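Local coordinates for surface protein VspA (PDB 1YJG) that probably acts as an interchangeable surface antigen, a variable small lipoprotein of the Borrelia outer membrane whose switching helps the spirochaete evade host immunity, at residues S59-D62 against T63-S67; K2-T5 against D6-F10; K33-A37 against N38-T42. All blocks are in the same frame, centred on the assembly; numbering follows the deposited sequence.

Contacts 1 and 2 are short lengths of helix in the helical bundle, the first partly buried, the second at the surface; contact 3 is a hairpin that projects from it. Contact 1, on helix 48-69, lies nearest the middle of the chain, its centre about 10 Å from the chain's centre; its valine and leucine are buried and its charged groups are paired with neighbouring helices. Contact 2, at the start of helix 2-28, is a surface turn where a lysine and an aspartate approach without forming a salt bridge. Contact 3 joins strands 33-36 and 39-42; it is bound across strands rather than along a helix, and its partly buried side packs on the second subunit.

Contact 1 of 3, residues S59-D62 against T63-S67; sequences SAVD and TKLAS
Val61 and Leu65, one turn apart on helix 48-69, lie side by side and point the same way, Val61 CG1 resting 3.7 Å from Leu65 CD1. Val61 turns CG1 away from its own amide nitrogen (chi1 162°), and this is the methyl that meets the leucine. Both residues are buried, and the packing continues onto the backbone: Leu65 CG sits 3.3 Å from Val61 O, the same oxygen that accepts Leu65 N at 3.0 Å. The buried carbonyl is thus bonded along the helix and screened by a hydrocarbon branch.

Thr63, on the exposed side, offers polar contact instead. Its OG1 donates to Ser59 O over 3.1 Å while Thr63 N donates to the same oxygen. The two donors arrive from opposite faces of the carbonyl plane, so Ser59 O is gripped twice and the threonine's rotation is fixed although the residue faces solvent. Lys64, partly exposed, lays its aliphatic chain back over the preceding turn: CG passes 3.3 Å from Ala60 O, and CE stays 4.3 Å from Ala60 CB. A bend at the last torsion (chi4 -76°) then carries the ammonium away from the turn.

The charged ends are tied to other helices. Lys64 forms a salt bridge with Asp16 of helix 2-28, whereas Asp62 reaches helix 76-98, with a salt bridge to Lys86 and hydrogen bonds to Ser89 and Thr90. Packing follows the same division: Val61 lies on Val17 and Leu20 of helix 2-28, Leu65 on Val85 of helix 76-98, and Ala60 touches Glu26 of the second subunit, which places this turn between two helices of its own bundle and the partner chain.

Contact 2 of 3, residues K2-T5 against D6-F10; sequences KNIT and DAVAF
Lys2 and Asp6, one turn apart at the start of helix 2-28, approach along the lysine's hydrocarbon chain rather than through its charge. Lys2 CE comes to 3.5 Å from Asp6 OD1, but Lys2 NZ remains 4.7 Å from that oxygen, too far for a salt bridge. The lysine is extended throughout and its ammonium runs on past the carboxylate, the two side chains crossing at a slant. On the aspartate, chi1 of -72° places CG next to the backbone N and brings the carboxylate over the preceding turn.

There it meets Lys2 O, which accepts Asp6 N at 3.0 Å. Asp6 OD2 is 3.4 Å from the same carbonyl oxygen; both are acceptors, so the proximity brings no bond, and the only hydrogen bond between these two residues is that of the amide. The other carbonyls of the turn are satisfied in the usual helical way: Asn3 O takes Ala7 N, Ile4 O takes Val8 N, and Thr5 O takes Ala9 N. Thr5 OG1 looks backward, bonded to the carbonyl of Thr1, which adds a side-chain bond at the start of the helix.

Ile4 and Val8 form the apolar side of the turn. They run side by side, Ile4 CG1 4.2 Å from Val8 CG2, and that valine methyl presses tightly on Ile4 O at 3.1 Å. Beyond them Ile4 packs on Ile154, both of its own chain and of the second subunit.

The carboxylate of Asp6, near the amino end of the helix and with a lysine close by, is probably favoured in its ionised form. The hydrogen bonding here comes from backbone amides and one threonine hydroxyl, and any charge attraction between Lys2 and Asp6 would be longer-range.

Contact 3 of 3, residues K33-A37 against N38-T42; sequences KKIGA and NGLET
Lys34 and Glu41 pair through two backbone bonds, Lys34 N to Glu41 O and Glu41 N to Lys34 O, both 2.9 Å, joining antiparallel strands that are strongly twisted, at 134° between their directions. Next to the turn Gly36 N donates to Gly39 O at 2.7 Å, whereas the return bond from Gly39 N to Gly36 O is weak.

On one face Ile35 and Leu40 meet at a slant, Ile35 CG1 4.1 Å from Leu40 CD2. The opposite face carries Lys34 and Glu41, whose charged ends come near without a salt bridge, Lys34 NZ 4.2 Å from Glu41 OE1. The glutamate, extended beyond CG, leaves its own strand and runs beside strand 33-36 toward Gly36, bringing OE2 to 3.4 Å from Gly36 CA, where the glycine has no side chain in its way. A water accepts from Ala37 N and donates to Glu41 OE2, linking the carboxylate to the turn.

Ile35 lies on Ile51, and Leu40 on Tyr55, of the second subunit, while the carbonyls of Ile35 and Lys33 accept hydroxyls of Thr100 and Ser52 of that chain. The whole is a beta hairpin closed by a type I turn from Gly36 to Gly39, an excursion from an otherwise helical bundle that reaches across to its dimer partner.

Contact 1 of 3, residues S59-D62 against T63-S67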
# COMPACT_ATOMS: atom_id res chain seq x y z
N SER A 59 -10.16 -0.05 -3.52
CA SER A 59 -11.47 0.16 -2.89
C SER A 59 -11.23 0.98 -1.64
O SER A 59 -12.03 1.85 -1.31
CB SER A 59 -12.16 -1.16 -2.51
OG SER A 59 -12.63 -1.82 -3.66
N ALA A 60 -10.12 0.71 -0.94
CA ALA A 60 -9.76 1.44 0.28
C ALA A 60 -9.45 2.87 -0.12
O ALA A 60 -9.82 3.80 0.58
CB ALA A 60 -8.56 0.81 0.97
N VAL A 61 -8.77 3.03 -1.26
CA VAL A 61 -8.42 4.35 -1.78
C VAL A 61 -9.69 5.16 -2.05
O VAL A 61 -9.78 6.33 -1.67
CB VAL A 61 -7.64 4.22 -3.10
CG1 VAL A 61 -7.65 5.54 -3.86
CG2 VAL A 61 -6.24 3.79 -2.83
N ASP A 62 -10.65 4.53 -2.72
CA ASP A 62 -11.93 5.16 -3.06
C ASP A 62 -12.68 5.63 -1.80
O ASP A 62 -13.24 6.73 -1.77
CB ASP A 62 -12.81 4.19 -3.84
CG ASP A 62 -13.93 4.89 -4.59
OD1 ASP A 62 -13.67 5.46 -5.67
OD2 ASP A 62 -15.10 4.92 -4.17
N THR A 63 -12.69 4.79 -0.77
CA THR A 63 -13.35 5.09 0.49
C THR A 63 -12.68 6.29 1.17
O THR A 63 -13.36 7.14 1.72
CB THR A 63 -13.30 3.87 1.43
OG1 THR A 63 -14.04 2.79 0.85
CG2 THR A 63 -14.00 4.15 2.76
N LYS A 64 -11.35 6.34 1.12
CA LYS A 64 -10.59 7.44 1.73
C LYS A 64 -10.82 8.76 1.01
O LYS A 64 -10.82 9.81 1.63
CB LYS A 64 -9.09 7.10 1.76
CG LYS A 64 -8.73 5.98 2.75
CD LYS A 64 -7.39 5.35 2.45
CE LYS A 64 -7.12 4.14 3.35
NZ LYS A 64 -6.74 4.53 4.72
N LEU A 65 -11.02 8.70 -0.30
CA LEU A 65 -11.26 9.88 -1.11
C LEU A 65 -12.69 10.33 -0.86
O LEU A 65 -12.96 11.53 -0.86
CB LEU A 65 -11.04 9.57 -2.60
CG LEU A 65 -9.58 9.31 -2.97
CD1 LEU A 65 -9.43 8.69 -4.37
CD2 LEU A 65 -8.77 10.58 -2.86
N ALA A 66 -13.60 9.38 -0.64
CA ALA A 66 -15.00 9.69 -0.37
C ALA A 66 -15.07 10.52 0.91
O ALA A 66 -15.82 11.49 1.01
CB ALA A 66 -15.83 8.42 -0.26
N SER A 67 -14.24 10.15 1.88
CA SER A 67 -14.17 10.84 3.16
C SER A 67 -13.53 12.23 2.98
O SER A 67 -14.01 13.21 3.52
CB SER A 67 -13.34 10.03 4.15
OG SER A 67 -13.12 10.74 5.36

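Contact 2 of 3, residues K2-T5 against D6-F10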
# COMPACT_ATOMS: atom_id res chain seq x y z
N LYS A 2 -4.13 26.52 13.92
CA LYS A 2 -5.07 25.56 13.33
C LYS A 2 -4.86 25.40 11.81
O LYS A 2 -5.20 24.36 11.25
CB LYS A 2 -6.53 25.95 13.63
CG LYS A 2 -7.57 25.14 12.85
CD LYS A 2 -8.98 25.33 13.38
CE LYS A 2 -10.02 24.86 12.37
NZ LYS A 2 -11.36 24.70 13.00
N ASN A 3 -4.31 26.43 11.17
CA ASN A 3 -4.06 26.41 9.73
C ASN A 3 -2.99 25.39 9.33
O ASN A 3 -3.13 24.70 8.32
CB ASN A 3 -3.65 27.81 9.23
CG ASN A 3 -4.74 28.49 8.43
OD1 ASN A 3 -5.71 29.01 8.99
ND2 ASN A 3 -4.59 28.50 7.10
N ILE A 4 -1.91 25.34 10.10
CA ILE A 4 -0.83 24.39 9.82
C ILE A 4 -1.28 22.98 10.17
O ILE A 4 -0.89 22.03 9.53
CB ILE A 4 0.49 24.77 10.54
CG1 ILE A 4 1.61 23.81 10.15
CG2 ILE A 4 0.33 24.79 12.06
CD1 ILE A 4 2.97 24.45 10.15
N THR A 5 -2.13 22.85 11.19
CA THR A 5 -2.63 21.56 11.63
C THR A 5 -3.57 20.95 10.57
O THR A 5 -3.53 19.76 10.35
CB THR A 5 -3.34 21.71 12.99
OG1 THR A 5 -2.38 22.01 14.00
CG2 THR A 5 -3.96 20.39 13.47
N ASP A 6 -4.36 21.79 9.91
CA ASP A 6 -5.30 21.34 8.90
C ASP A 6 -4.60 20.97 7.60
O ASP A 6 -5.01 20.05 6.91
CB ASP A 6 -6.37 22.41 8.65
CG ASP A 6 -7.36 22.54 9.81
OD1 ASP A 6 -8.22 23.45 9.78
OD2 ASP A 6 -7.36 21.78 10.81
N ALA A 7 -3.52 21.69 7.28
CA ALA A 7 -2.76 21.44 6.08
C ALA A 7 -2.01 20.14 6.23
O ALA A 7 -1.99 19.32 5.31
CB ALA A 7 -1.78 22.58 5.81
N VAL A 8 -1.41 19.95 7.40
CA VAL A 8 -0.65 18.74 7.67
C VAL A 8 -1.57 17.52 7.64
O VAL A 8 -1.27 16.53 6.98
CB VAL A 8 0.08 18.84 9.02
CG1 VAL A 8 0.62 17.47 9.50
CG2 VAL A 8 1.21 19.86 8.93
N ALA A 9 -2.71 17.62 8.32
CA ALA A 9 -3.68 16.53 8.36
C ALA A 9 -4.13 16.12 6.95
O ALA A 9 -4.16 14.93 6.60
CB ALA A 9 -4.88 16.93 9.23
N PHE A 10 -4.44 17.11 6.13
CA PHE A 10 -4.89 16.88 4.76
C PHE A 10 -3.80 16.21 3.92
O PHE A 10 -4.07 15.31 3.14
CB PHE A 10 -5.30 18.20 4.10
CG PHE A 10 -5.93 18.02 2.76
CD1 PHE A 10 -7.27 17.64 2.65
CD2 PHE A 10 -5.19 18.20 1.61
CE1 PHE A 10 -7.85 17.44 1.40
CE2 PHE A 10 -5.77 18.02 0.35
CZ PHE A 10 -7.08 17.64 0.24

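Contact 3 of 3, residues K33-A37 against N38-T42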
# COMPACT_ATOMS: atom_id res chain seq x y z
N LYS A 33 4.50 -14.83 -10.20
CA LYS A 33 5.57 -15.10 -9.25
C LYS A 33 5.04 -15.76 -7.99
O LYS A 33 3.96 -15.41 -7.48
CB LYS A 33 6.31 -13.81 -8.86
CG LYS A 33 6.95 -13.03 -10.00
CD LYS A 33 8.34 -13.55 -10.33
CE LYS A 33 8.94 -12.85 -11.54
NZ LYS A 33 9.56 -11.56 -11.13
N LYS A 34 5.80 -16.72 -7.48
CA LYS A 34 5.47 -17.44 -6.27
C LYS A 34 6.53 -17.08 -5.23
O LYS A 34 7.61 -16.60 -5.59
CB LYS A 34 5.48 -18.94 -6.52
CG LYS A 34 6.85 -19.55 -6.89
CD LYS A 34 6.79 -21.07 -6.97
CE LYS A 34 8.17 -21.71 -6.89
NZ LYS A 34 8.31 -22.89 -7.80
N ILE A 35 6.23 -17.28 -3.96
CA ILE A 35 7.20 -16.99 -2.92
C ILE A 35 8.10 -18.23 -2.88
O ILE A 35 7.65 -19.31 -2.49
CB ILE A 35 6.55 -16.72 -1.57
CG1 ILE A 35 5.78 -15.40 -1.61
CG2 ILE A 35 7.60 -16.70 -0.47
CD1 ILE A 35 4.85 -15.20 -0.43
N GLY A 36 9.34 -18.06 -3.35
CA GLY A 36 10.34 -19.11 -3.38
C GLY A 36 11.24 -19.06 -2.16
O GLY A 36 11.07 -18.19 -1.30
N ALA A 37 12.21 -19.97 -2.11
CA ALA A 37 13.16 -20.06 -0.99
C ALA A 37 14.09 -18.86 -0.89
O ALA A 37 14.61 -18.57 0.19
CB ALA A 37 13.99 -21.34 -1.10
N ASN A 38 14.31 -18.18 -2.01
CA ASN A 38 15.19 -17.01 -2.04
C ASN A 38 14.50 -15.70 -2.42
O ASN A 38 15.16 -14.70 -2.70
CB ASN A 38 16.35 -17.29 -3.00
CG ASN A 38 17.31 -18.29 -2.44
OD1 ASN A 38 17.92 -18.04 -1.41
ND2 ASN A 38 17.43 -19.44 -3.09
N GLY A 39 13.17 -15.70 -2.38
CA GLY A 39 12.37 -14.53 -2.72
C GLY A 39 11.39 -14.90 -3.82
O GLY A 39 11.10 -16.07 -4.02
N LEU A 40 10.91 -13.90 -4.54
CA LEU A 40 9.96 -14.12 -5.63
C LEU A 40 10.61 -14.85 -6.81
O LEU A 40 11.64 -14.43 -7.34
CB LEU A 40 9.33 -12.80 -6.10
CG LEU A 40 8.41 -12.09 -5.10
CD1 LEU A 40 7.82 -10.83 -5.73
CD2 LEU A 40 7.31 -13.00 -4.58
N GLU A 41 9.98 -15.94 -7.21
CA GLU A 41 10.44 -16.78 -8.30
C GLU A 41 9.38 -16.85 -9.38
O GLU A 41 8.19 -16.79 -9.09
CB GLU A 41 10.63 -18.20 -7.79
CG GLU A 41 12.04 -18.55 -7.37
CD GLU A 41 12.13 -20.01 -7.03
OE1 GLU A 41 11.92 -20.83 -7.95
OE2 GLU A 41 12.37 -20.34 -5.85
N THR A 42 9.80 -17.04 -10.63
CA THR A 42 8.86 -17.13 -11.73
C THR A 42 8.02 -18.41 -11.60
O THR A 42 8.56 -19.50 -11.44
CB THR A 42 9.61 -17.12 -13.06
OG1 THR A 42 10.30 -15.87 -13.22
CG2 THR A 42 8.64 -17.17 -14.25
O HOH W 1 11.76 -22.48 -3.96